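Local coordinates for SPbeta prophage-derived uncharacterized protein YomS (Bacillus subtilis, PDB 6I5O) that is of unknown function but is encoded in a prophage lytic cassette, which makes a part in host-cell lysis conceivable, and forms an all-beta, five-chain assembly, at residues T19-E22 against P27-G30; K55-A58 against E64-A67; A67-N72 against L78-L83; W89-A94 against V99-V104. All blocks are in the same frame, centred on the assembly; numbering follows the deposited sequence. Where two conformers were deposited one is given.

Contact 1. Residues T19-E22 against P27-G30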
loop_
_atom_site.group_PDB
_atom_site.type_symbol
_atom_site.label_atom_id
_atom_site.label_comp_id
_atom_site.label_asym_id
_atom_site.label_seq_id
_atom_site.Cartn_x
_atom_site.Cartn_y
_atom_site.Cartn_z
ATOM N N THR A 19 -2.569 -23.754 11.472
ATOM C CA THR A 19 -1.534 -24.755 11.167
ATOM C C THR A 19 -1.833 -25.458 9.852
ATOM O O THR A 19 -2.812 -26.201 9.764
ATOM C CB THR A 19 -1.396 -25.744 12.331
ATOM O OG1 THR A 19 -0.927 -24.986 13.447
ATOM C CG2 THR A 19 -0.409 -26.842 12.010
ATOM N N PHE A 20 -0.956 -25.308 8.874
ATOM C CA PHE A 20 -1.046 -26.046 7.597
ATOM C C PHE A 20 -0.459 -27.443 7.778
ATOM O O PHE A 20 -1.024 -28.424 7.271
ATOM C CB PHE A 20 -0.379 -25.279 6.474
ATOM C CG PHE A 20 -0.978 -23.922 6.206
ATOM C CD1 PHE A 20 -2.080 -23.787 5.403
ATOM C CD2 PHE A 20 -0.472 -22.776 6.823
ATOM C CE1 PHE A 20 -2.621 -22.542 5.144
ATOM C CE2 PHE A 20 -0.998 -21.519 6.534
ATOM C CZ PHE A 20 -2.104 -21.423 5.731
ATOM N N HIS A 21 0.701 -27.509 8.419
ATOM C CA HIS A 21 1.426 -28.771 8.732
ATOM C C HIS A 21 1.977 -28.677 10.147
ATOM O O HIS A 21 2.746 -27.794 10.458
ATOM C CB HIS A 21 2.590 -29.002 7.777
ATOM C CG HIS A 21 2.163 -29.222 6.377
ATOM N ND1 HIS A 21 1.877 -30.459 5.881
ATOM C CD2 HIS A 21 1.963 -28.344 5.373
ATOM C CE1 HIS A 21 1.565 -30.327 4.604
ATOM N NE2 HIS A 21 1.582 -29.043 4.261
ATOM N N GLU A 22 1.536 -29.602 10.974
ATOM C CA GLU A 22 2.029 -29.788 12.342
ATOM C C GLU A 22 2.986 -30.947 12.215
ATOM O O GLU A 22 2.529 -32.064 12.122
ATOM C CB GLU A 22 0.986 -30.431 13.215
ATOM C CG GLU A 22 1.349 -30.408 14.664
ATOM C CD GLU A 22 0.049 -30.016 15.329
ATOM O OE1 GLU A 22 -0.387 -28.848 15.100
ATOM O OE2 GLU A 22 -0.593 -30.928 15.919
ATOM N N PRO A 27 5.512 -36.283 2.233
ATOM C CA PRO A 27 4.739 -35.349 1.425
ATOM C C PRO A 27 3.257 -35.340 1.783
ATOM O O PRO A 27 2.643 -36.388 2.026
ATOM C CB PRO A 27 5.025 -35.777 -0.004
ATOM C CG PRO A 27 6.299 -36.555 0.064
ATOM C CD PRO A 27 6.260 -37.241 1.409
ATOM N N SER A 28 2.669 -34.155 1.688
ATOM C CA SER A 28 1.236 -33.938 2.012
ATOM C C SER A 28 0.820 -32.564 1.514
ATOM O O SER A 28 1.630 -31.635 1.657
ATOM C CB SER A 28 1.008 -34.006 3.519
ATOM O OG SER A 28 -0.399 -33.829 3.794
ATOM N N GLU A 29 -0.429 -32.406 1.114
ATOM C CA GLU A 29 -0.971 -31.053 0.880
ATOM C C GLU A 29 -1.226 -30.360 2.193
ATOM O O GLU A 29 -1.201 -29.094 2.172
ATOM C CB GLU A 29 -2.249 -31.136 0.030
ATOM C CG GLU A 29 -1.925 -31.457 -1.413
ATOM C CD GLU A 29 -3.191 -31.524 -2.281
ATOM O OE1 GLU A 29 -4.289 -31.899 -1.738
ATOM O OE2 GLU A 29 -3.101 -31.284 -3.447
ATOM N N GLY A 30 -1.425 -31.038 3.300
ATOM C CA GLY A 30 -1.750 -30.409 4.578
ATOM C C GLY A 30 -3.126 -29.777 4.589
ATOM O O GLY A 30 -3.972 -30.124 3.741
#

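Contact 2. Residues K55-A58 against E64-A67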
loop_
_atom_site.group_PDB
_atom_site.type_symbol
_atom_site.label_atom_id
_atom_site.label_comp_id
_atom_site.label_asym_id
_atom_site.label_seq_id
_atom_site.Cartn_x
_atom_site.Cartn_y
_atom_site.Cartn_z
ATOM N N LYS A 55 5.524 -25.888 -1.792
ATOM C CA LYS A 55 4.916 -25.087 -2.886
ATOM C C LYS A 55 3.682 -24.391 -2.366
ATOM O O LYS A 55 2.905 -24.918 -1.571
ATOM C CB LYS A 55 4.522 -25.989 -4.055
ATOM C CG LYS A 55 5.740 -26.415 -4.869
ATOM C CD LYS A 55 5.334 -27.155 -6.105
ATOM C CE LYS A 55 6.274 -26.951 -7.280
ATOM N NZ LYS A 55 7.049 -28.179 -7.440
ATOM N N PHE A 56 3.530 -23.122 -2.781
ATOM C CA PHE A 56 2.499 -22.217 -2.270
ATOM C C PHE A 56 1.342 -22.190 -3.250
ATOM O O PHE A 56 1.596 -22.000 -4.460
ATOM C CB PHE A 56 3.065 -20.816 -2.127
ATOM C CG PHE A 56 4.414 -20.662 -1.469
ATOM C CD1 PHE A 56 4.893 -21.585 -0.555
ATOM C CD2 PHE A 56 5.195 -19.558 -1.749
ATOM C CE1 PHE A 56 6.121 -21.376 0.052
ATOM C CE2 PHE A 56 6.439 -19.358 -1.155
ATOM C CZ PHE A 56 6.897 -20.287 -0.269
ATOM N N TYR A 57 0.119 -22.410 -2.772
ATOM C CA TYR A 57 -1.042 -22.483 -3.676
ATOM C C TYR A 57 -2.226 -21.698 -3.159
ATOM O O TYR A 57 -2.554 -21.617 -1.960
ATOM C CB TYR A 57 -1.514 -23.940 -3.847
ATOM C CG TYR A 57 -0.573 -24.763 -4.656
ATOM C CD1 TYR A 57 -0.423 -24.578 -6.000
ATOM C CD2 TYR A 57 0.195 -25.765 -4.065
ATOM C CE1 TYR A 57 0.386 -25.348 -6.797
ATOM C CE2 TYR A 57 1.018 -26.553 -4.841
ATOM C CZ TYR A 57 1.144 -26.330 -6.201
ATOM O OH TYR A 57 1.965 -27.091 -6.986
ATOM N N ALA A 58 -2.912 -21.085 -4.118
ATOM C CA ALA A 58 -4.307 -20.646 -3.986
ATOM C C ALA A 58 -5.210 -21.763 -4.477
ATOM O O ALA A 58 -4.848 -22.437 -5.444
ATOM C CB ALA A 58 -4.526 -19.377 -4.750
ATOM N N GLU A 64 -9.339 -26.403 -7.761
ATOM C CA GLU A 64 -8.213 -26.153 -8.657
ATOM C C GLU A 64 -7.130 -25.390 -7.878
ATOM O O GLU A 64 -7.423 -24.422 -7.154
ATOM C CB GLU A 64 -8.648 -25.364 -9.877
ATOM C CG GLU A 64 -7.546 -25.226 -10.888
ATOM C CD GLU A 64 -7.970 -24.660 -12.236
ATOM O OE1 GLU A 64 -8.696 -23.637 -12.242
ATOM O OE2 GLU A 64 -7.693 -25.267 -13.275
ATOM N N LYS A 65 -5.889 -25.844 -7.987
ATOM C CA LYS A 65 -4.704 -25.250 -7.333
ATOM C C LYS A 65 -3.942 -24.379 -8.317
ATOM O O LYS A 65 -3.764 -24.742 -9.438
ATOM C CB LYS A 65 -3.751 -26.338 -6.828
ATOM C CG LYS A 65 -4.344 -27.258 -5.795
ATOM C CD LYS A 65 -3.593 -28.554 -5.653
ATOM C CE LYS A 65 -2.108 -28.420 -5.400
ATOM N NZ LYS A 65 -1.458 -29.728 -5.120
ATOM N N THR A 66 -3.546 -23.221 -7.848
ATOM C CA THR A 66 -2.810 -22.232 -8.677
ATOM C C THR A 66 -1.570 -21.754 -7.912
ATOM O O THR A 66 -1.688 -21.352 -6.750
ATOM C CB THR A 66 -3.666 -21.008 -8.976
ATOM O OG1 THR A 66 -4.978 -21.383 -9.377
ATOM C CG2 THR A 66 -3.036 -20.145 -10.050
ATOM N N ALA A 67 -0.395 -21.859 -8.512
ATOM C CA ALA A 67 0.835 -21.403 -7.855
ATOM C C ALA A 67 0.664 -19.941 -7.399
ATOM O O ALA A 67 0.193 -19.093 -8.177
ATOM C CB ALA A 67 1.997 -21.537 -8.789
#

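Contact 3. Residues A67-N72 against L78-L83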
loop_
_atom_site.group_PDB
_atom_site.type_symbol
_atom_site.label_atom_id
_atom_site.label_comp_id
_atom_site.label_asym_id
_atom_site.label_seq_id
_atom_site.Cartn_x
_atom_site.Cartn_y
_atom_site.Cartn_z
ATOM N N ALA A 67 -0.395 -21.859 -8.512
ATOM C CA ALA A 67 0.835 -21.403 -7.855
ATOM C C ALA A 67 0.664 -19.941 -7.399
ATOM O O ALA A 67 0.193 -19.093 -8.177
ATOM C CB ALA A 67 1.997 -21.537 -8.789
ATOM N N LEU A 68 1.053 -19.669 -6.169
ATOM C CA LEU A 68 0.787 -18.366 -5.545
ATOM C C LEU A 68 2.119 -17.761 -5.111
ATOM O O LEU A 68 2.815 -18.365 -4.290
ATOM C CB LEU A 68 -0.130 -18.584 -4.343
ATOM C CG LEU A 68 -0.446 -17.361 -3.505
ATOM C CD1 LEU A 68 -1.223 -16.332 -4.296
ATOM C CD2 LEU A 68 -1.181 -17.705 -2.239
ATOM N N SER A 69 2.470 -16.601 -5.651
ATOM C CA SER A 69 3.711 -15.903 -5.216
ATOM C C SER A 69 3.467 -15.079 -3.953
ATOM O O SER A 69 2.414 -14.459 -3.780
ATOM C CB SER A 69 4.266 -15.066 -6.328
ATOM O OG SER A 69 4.934 -15.882 -7.261
ATOM N N GLY A 70 4.485 -15.055 -3.123
ATOM C CA GLY A 70 4.579 -14.197 -1.946
ATOM C C GLY A 70 5.958 -13.632 -1.833
ATOM O O GLY A 70 6.796 -13.805 -2.744
ATOM N N THR A 71 6.143 -12.922 -0.728
ATOM C CA THR A 71 7.375 -12.144 -0.477
ATOM C C THR A 71 8.083 -12.692 0.752
ATOM O O THR A 71 7.472 -12.796 1.809
ATOM C CB THR A 71 7.086 -10.659 -0.334
ATOM O OG1 THR A 71 6.354 -10.229 -1.504
ATOM C CG2 THR A 71 8.340 -9.849 -0.172
ATOM N N ASN A 72 9.366 -13.013 0.587
ATOM C CA ASN A 72 10.197 -13.530 1.702
ATOM C C ASN A 72 10.543 -12.345 2.606
ATOM O O ASN A 72 11.136 -11.368 2.091
ATOM C CB ASN A 72 11.401 -14.240 1.107
ATOM C CG ASN A 72 12.336 -14.857 2.097
ATOM O OD1 ASN A 72 12.500 -14.368 3.220
ATOM N ND2 ASN A 72 13.005 -15.954 1.704
ATOM N N LEU A 78 10.741 -12.607 -4.193
ATOM C CA LEU A 78 9.423 -13.117 -4.577
ATOM C C LEU A 78 9.563 -14.588 -4.907
ATOM O O LEU A 78 10.586 -15.007 -5.464
ATOM C CB LEU A 78 8.904 -12.338 -5.801
ATOM C CG LEU A 78 8.944 -10.825 -5.617
ATOM C CD1 LEU A 78 8.429 -10.126 -6.859
ATOM C CD2 LEU A 78 8.159 -10.416 -4.408
ATOM N N GLY A 79 8.539 -15.349 -4.616
ATOM C CA GLY A 79 8.542 -16.752 -5.032
ATOM C C GLY A 79 7.236 -17.457 -4.734
ATOM O O GLY A 79 6.476 -17.020 -3.909
ATOM N N SER A 80 7.036 -18.571 -5.420
ATOM C CA SER A 80 5.854 -19.429 -5.253
ATOM C C SER A 80 6.255 -20.762 -4.622
ATOM O O SER A 80 5.403 -21.640 -4.544
ATOM C CB SER A 80 5.100 -19.635 -6.531
ATOM O OG SER A 80 5.940 -20.181 -7.513
ATOM N N SER A 81 7.481 -20.889 -4.157
ATOM C CA SER A 81 7.934 -22.135 -3.498
ATOM C C SER A 81 9.190 -21.812 -2.720
ATOM O O SER A 81 9.798 -20.766 -2.946
ATOM C CB SER A 81 8.178 -23.237 -4.480
ATOM O OG SER A 81 9.218 -22.905 -5.396
ATOM N N THR A 82 9.625 -22.749 -1.892
ATOM C CA THR A 82 10.933 -22.588 -1.235
ATOM C C THR A 82 11.538 -23.955 -0.938
ATOM O O THR A 82 10.796 -24.940 -0.688
ATOM C CB THR A 82 10.830 -21.763 0.055
ATOM O OG1 THR A 82 12.167 -21.557 0.526
ATOM C CG2 THR A 82 10.007 -22.403 1.141
ATOM N N LEU A 83 12.848 -23.989 -0.965
ATOM C CA LEU A 83 13.660 -25.150 -0.544
ATOM C C LEU A 83 14.244 -24.917 0.837
ATOM O O LEU A 83 15.020 -25.787 1.289
ATOM C CB LEU A 83 14.795 -25.355 -1.550
ATOM C CG LEU A 83 14.326 -25.682 -2.958
ATOM C CD1 LEU A 83 15.468 -25.809 -3.914
ATOM C CD2 LEU A 83 13.473 -26.934 -2.965
#

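Contact 4. Residues W89-A94 against V99-V104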
loop_
_atom_site.group_PDB
_atom_site.type_symbol
_atom_site.label_atom_id
_atom_site.label_comp_id
_atom_site.label_asym_id
_atom_site.label_seq_id
_atom_site.Cartn_x
_atom_site.Cartn_y
_atom_site.Cartn_z
ATOM N N TRP A 89 6.983 -15.964 4.805
ATOM C CA TRP A 89 6.514 -15.536 3.475
ATOM C C TRP A 89 5.184 -14.821 3.640
ATOM O O TRP A 89 4.254 -15.344 4.292
ATOM C CB TRP A 89 6.340 -16.740 2.564
ATOM C CG TRP A 89 7.613 -17.354 2.134
ATOM C CD1 TRP A 89 8.326 -18.317 2.796
ATOM C CD2 TRP A 89 8.347 -17.066 0.944
ATOM N NE1 TRP A 89 9.470 -18.608 2.100
ATOM C CE2 TRP A 89 9.500 -17.850 0.963
ATOM C CE3 TRP A 89 8.134 -16.194 -0.143
ATOM C CZ2 TRP A 89 10.431 -17.845 -0.072
ATOM C CZ3 TRP A 89 9.063 -16.161 -1.153
ATOM C CH2 TRP A 89 10.176 -17.011 -1.132
ATOM N N ASP A 90 5.070 -13.662 3.007
ATOM C CA ASP A 90 3.878 -12.789 3.070
ATOM C C ASP A 90 3.055 -12.905 1.787
ATOM O O ASP A 90 3.630 -12.881 0.688
ATOM C CB ASP A 90 4.279 -11.343 3.231
ATOM C CG ASP A 90 4.721 -10.930 4.587
ATOM O OD1 ASP A 90 4.498 -11.709 5.561
ATOM O OD2 ASP A 90 5.407 -9.870 4.619
ATOM N N PHE A 91 1.748 -12.980 1.969
ATOM C CA PHE A 91 0.817 -13.151 0.833
ATOM C C PHE A 91 -0.361 -12.225 0.986
ATOM O O PHE A 91 -0.865 -12.014 2.080
ATOM C CB PHE A 91 0.268 -14.574 0.759
ATOM C CG PHE A 91 1.314 -15.639 0.649
ATOM C CD1 PHE A 91 1.937 -16.163 1.761
ATOM C CD2 PHE A 91 1.739 -16.050 -0.608
ATOM C CE1 PHE A 91 2.916 -17.113 1.631
ATOM C CE2 PHE A 91 2.721 -17.014 -0.743
ATOM C CZ PHE A 91 3.312 -17.522 0.379
ATOM N N ASP A 92 -0.802 -11.694 -0.146
ATOM C CA ASP A 92 -2.079 -10.961 -0.251
ATOM C C ASP A 92 -3.143 -11.965 -0.677
ATOM O O ASP A 92 -3.058 -12.514 -1.787
ATOM C CB ASP A 92 -1.980 -9.805 -1.229
ATOM C CG ASP A 92 -3.299 -9.088 -1.480
ATOM O OD1 ASP A 92 -4.381 -9.382 -0.861
ATOM O OD2 ASP A 92 -3.262 -8.165 -2.337
ATOM N N ILE A 93 -4.055 -12.258 0.240
ATOM C CA ILE A 93 -5.011 -13.373 0.053
ATOM C C ILE A 93 -6.457 -12.906 0.006
ATOM O O ILE A 93 -7.354 -13.751 -0.059
ATOM C CB ILE A 93 -4.826 -14.410 1.175
ATOM C CG1 ILE A 93 -5.204 -13.847 2.563
ATOM C CG2 ILE A 93 -3.439 -15.028 1.153
ATOM C CD1 ILE A 93 -5.347 -14.865 3.642
ATOM N N ALA A 94 -6.721 -11.611 -0.002
ATOM C CA ALA A 94 -8.070 -11.112 0.237
ATOM C C ALA A 94 -9.085 -11.646 -0.756
ATOM O O ALA A 94 -10.251 -11.803 -0.379
ATOM C CB ALA A 94 -8.106 -9.609 0.234
ATOM N N VAL A 99 -6.195 -21.105 0.760
ATOM C CA VAL A 99 -4.743 -21.239 0.495
ATOM C C VAL A 99 -4.261 -22.569 1.072
ATOM O O VAL A 99 -4.848 -23.082 2.051
ATOM C CB VAL A 99 -3.954 -20.025 1.031
ATOM C CG1 VAL A 99 -4.283 -18.757 0.269
ATOM C CG2 VAL A 99 -4.154 -19.818 2.495
ATOM N N MET A 100 -3.203 -23.064 0.479
ATOM C CA MET A 100 -2.622 -24.381 0.772
ATOM C C MET A 100 -1.112 -24.288 0.601
ATOM O O MET A 100 -0.642 -23.623 -0.312
ATOM C CB MET A 100 -3.211 -25.422 -0.185
ATOM C CG MET A 100 -2.441 -26.726 -0.130
ATOM S SD MET A 100 -2.783 -27.836 -1.518
ATOM C CE MET A 100 -4.434 -28.204 -1.052
ATOM N N PHE A 101 -0.371 -24.940 1.488
ATOM C CA PHE A 101 1.113 -24.972 1.445
ATOM C C PHE A 101 1.529 -26.422 1.395
ATOM O O PHE A 101 1.509 -27.066 2.473
ATOM C CB PHE A 101 1.675 -24.245 2.662
ATOM C CG PHE A 101 1.433 -22.782 2.518
ATOM C CD1 PHE A 101 0.198 -22.212 2.843
ATOM C CD2 PHE A 101 2.367 -21.980 1.860
ATOM C CE1 PHE A 101 -0.090 -20.907 2.497
ATOM C CE2 PHE A 101 2.087 -20.670 1.560
ATOM C CZ PHE A 101 0.865 -20.145 1.858
ATOM N N GLU A 102 1.822 -26.922 0.218
ATOM C CA GLU A 102 2.057 -28.357 -0.005
ATOM C C GLU A 102 3.510 -28.694 0.339
ATOM O O GLU A 102 4.437 -28.049 -0.197
ATOM C CB GLU A 102 1.815 -28.705 -1.463
ATOM C CG GLU A 102 2.074 -30.185 -1.759
ATOM C CD GLU A 102 1.662 -30.624 -3.129
ATOM O OE1 GLU A 102 1.069 -29.801 -3.881
ATOM O OE2 GLU A 102 1.735 -31.840 -3.377
ATOM N N VAL A 103 3.698 -29.727 1.181
ATOM C CA VAL A 103 5.031 -30.332 1.362
ATOM C C VAL A 103 5.202 -31.304 0.206
ATOM O O VAL A 103 4.575 -32.394 0.235
ATOM C CB VAL A 103 5.158 -30.997 2.742
ATOM C CG1 VAL A 103 6.469 -31.740 2.870
ATOM C CG2 VAL A 103 4.968 -29.991 3.857
ATOM N N VAL A 104 5.982 -30.906 -0.786
ATOM C CA VAL A 104 6.244 -31.745 -1.977
ATOM C C VAL A 104 7.243 -32.839 -1.594
ATOM O O VAL A 104 7.135 -33.997 -2.081
ATOM C CB VAL A 104 6.783 -30.870 -3.116
ATOM C CG1 VAL A 104 7.251 -31.689 -4.306
ATOM C CG2 VAL A 104 5.720 -29.903 -3.544
#

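Contact 1. Residues T19-E22 against P27-G30
The imidazole of His21 carries most of this contact, its CE1 end lying against the backbone of Ser28 to Gly30. Van der Waals and weak C-H contacts dominate. Ser28 O sits at the edge of the ring, near its plane, 3.2 Å from His21 CE1, while Gly30 CA approaches the same His21 CE1 obliquely at 3.3 Å. Ser28 CB adds a looser van der Waals touch, 3.9 Å from His21 CE1. On the backbone side, Gly30 CA offers a C-H to Phe20 O at 3.4 Å, a bent contact with 120° at the hydrogen. With phi of 68°, Gly30 is in a conformation that favours glycine, and its lack of a side chain lets ring and carbonyl come this close.

In one of the two conformers of Ser28, Gly30 N donates to Ser28 OG at 3.0 Å, closing an ST turn. There a chi1 near -178° swings OG forward over the following peptide, where Gly30 N can reach it.

His21 NE2 is bonded to Phe101 O, which helps fix the ring's rotation, and Glu29 forms a salt bridge with Lys65. Phe20 and His21 make a classic beta bulge opposite Val112 of strand 110-117, where the chain turns a corner. The loop 27-30 follows strand 21-24 and runs beside strand 98-107, with Ser28 bonded to the backbone of Val103.

Contact 2. Residues K55-A58 against E64-A67
Lys65 lays its aliphatic end over one face of the Tyr57 ring. Its CE stands above the middle of the ring, 3.7 Å from the centroid of Tyr57 and 13° off the normal, a clear CH-pi contact. The ammonium lies farther out: NZ of Lys65 is 4.5 Å from the Tyr57 centroid, an off-centre cation-pi interaction. A bend in the lysine chain at chi3 (53°) brings CE over the ring while NZ reaches beyond it to Glu29 and Glu102, two salt bridges that would help hold the amine in place. The edge of Tyr57 is used too, with CD1 3.7 Å from Ala67 N.

At the backbone, two hydrogen bonds join Ala58 and Thr66. Ala58 N donates to Thr66 O at 2.9 Å, with the donor in the carbonyl plane, and Thr66 N returns a bond to Ala58 O at 2.8 Å. The acceptor Thr66 O also receives a CA-H contact from Tyr57 CA, 3.3 Å away. Ala58 and Thr66 put their side chains on one face, where both meet Tyr88 of the second subunit; Thr66 OG1 is bonded to Asn86 of that subunit.

Tyr57 and Ala67 are the non-hydrogen-bonded pair next in register, their side chains diverging; the strand directions are 125° apart. Strands 51-59 and 65-72 thus form an antiparallel beta hairpin, with the diagonal Tyr57-Lys65 pair on one face, and Ala58 and Thr66 turned to the second subunit on the other.

Contact 3. Residues A67-N72 against L78-L83
A beta hairpin of strands 65-72 and 78-79 brings Gly70 against Gly79 as an antiparallel hydrogen-bonded pair. Gly70 N donates to Gly79 O at 2.9 Å, almost straight at 169°, and Gly79 N donates back to Gly70 O at 3.0 Å; each donor is tilted out of its acceptor's carbonyl plane. The two carbonyls take further CA-H contacts, Gly79 O from Ser69 CA and Gly70 O from Leu78 CA.

Next in the ladder, Thr71 and Leu78 form a non-hydrogen-bonded pair. Their side chains lie alongside each other and point the same way; a chi1 of -54° sets Thr71 OG1 beside its own nitrogen and 3.4 Å from Leu78 CD2. Past Gly79 the regular pairing of the hairpin ends, and Ser80 turns the chain toward strand 51-59, where Ser80 O accepts from Phe56 N.

Ser80 CB packs on Leu68 O at 3.4 Å. Leu68 O is buried with no hydrogen-bond partner in the model; across the contact it takes a CA-H contact from Ser80 CA, equally close. In one of its two conformers, Ser69 OG lies 3.8 Å from Ser80 CB and is bonded to Thr74 O of the second subunit, whose Phe76 packs on Ser69 and Leu78.

Contact 4. Residues W89-A94 against V99-V104
Val99 opens the second segment by meeting Ile93: CG1 of Val99 touches CG2 of Ile93 at 3.9 Å, the two side chains crossing at about a right angle. The touching methyl of Val99 is anti to its carbonyl carbon (chi1 -67°), and Ile93 likewise brings its CG2 branch, not the longer CG1 arm, to the contact.

Two residues on, Phe101 points back to the same side and turns the edge of its ring to the face of Phe91. The rings approach from opposite directions with their centroids 5.3 Å apart and their planes at 64°, an offset edge-to-face pair. CE2 and CZ of Phe101 lead: Phe101 CE2 lies 3.6 Å from Phe91 CZ, and Phe101 CZ lies 3.7 Å from Phe91 CE1. Phe91 CZ is near the plane of the Phe101 ring.

All four residues are buried, and the contact is wholly apolar, made by side chains across a gap too wide for backbone pairing; the nearest alpha carbons, of Ile93 and Val99, are 7.9 Å apart. Phe56 meets Phe91 edge-to-face and Phe101 with planes at about 50°, while Phe20 packs edge-to-face with Phe101 and touches Val99. Strand 87-92 runs between strands 40-46 and 65-72, strand 98-107 pairs with strands 51-59 and 33-34, and side chains of the first, and of Ile93 just after it, meet those of the second near the chain centre.

In the fold
All four contacts reach one antiparallel sheet, branched or curled. Contact 1 closes first along the chain; contact 2 follows and shares Ala67 with contact 3, so two successive hairpins use strand 65-72; contact 4 comes last. Contact 4 lies about 3 Å from the chain centre and the others about 10 Å, with its own centre 8 Å from those of contacts 2 and 3 and 11 Å from contact 1. Contacts 1 and 3, 17 Å apart between centres, do not touch. Phe56 of contact 2 reaches the central aromatic cluster. Contacts 2, 3 and 4 also meet the second subunit, so parts of the strands that line the core, and the turn after strand 87-92, help build the assembly.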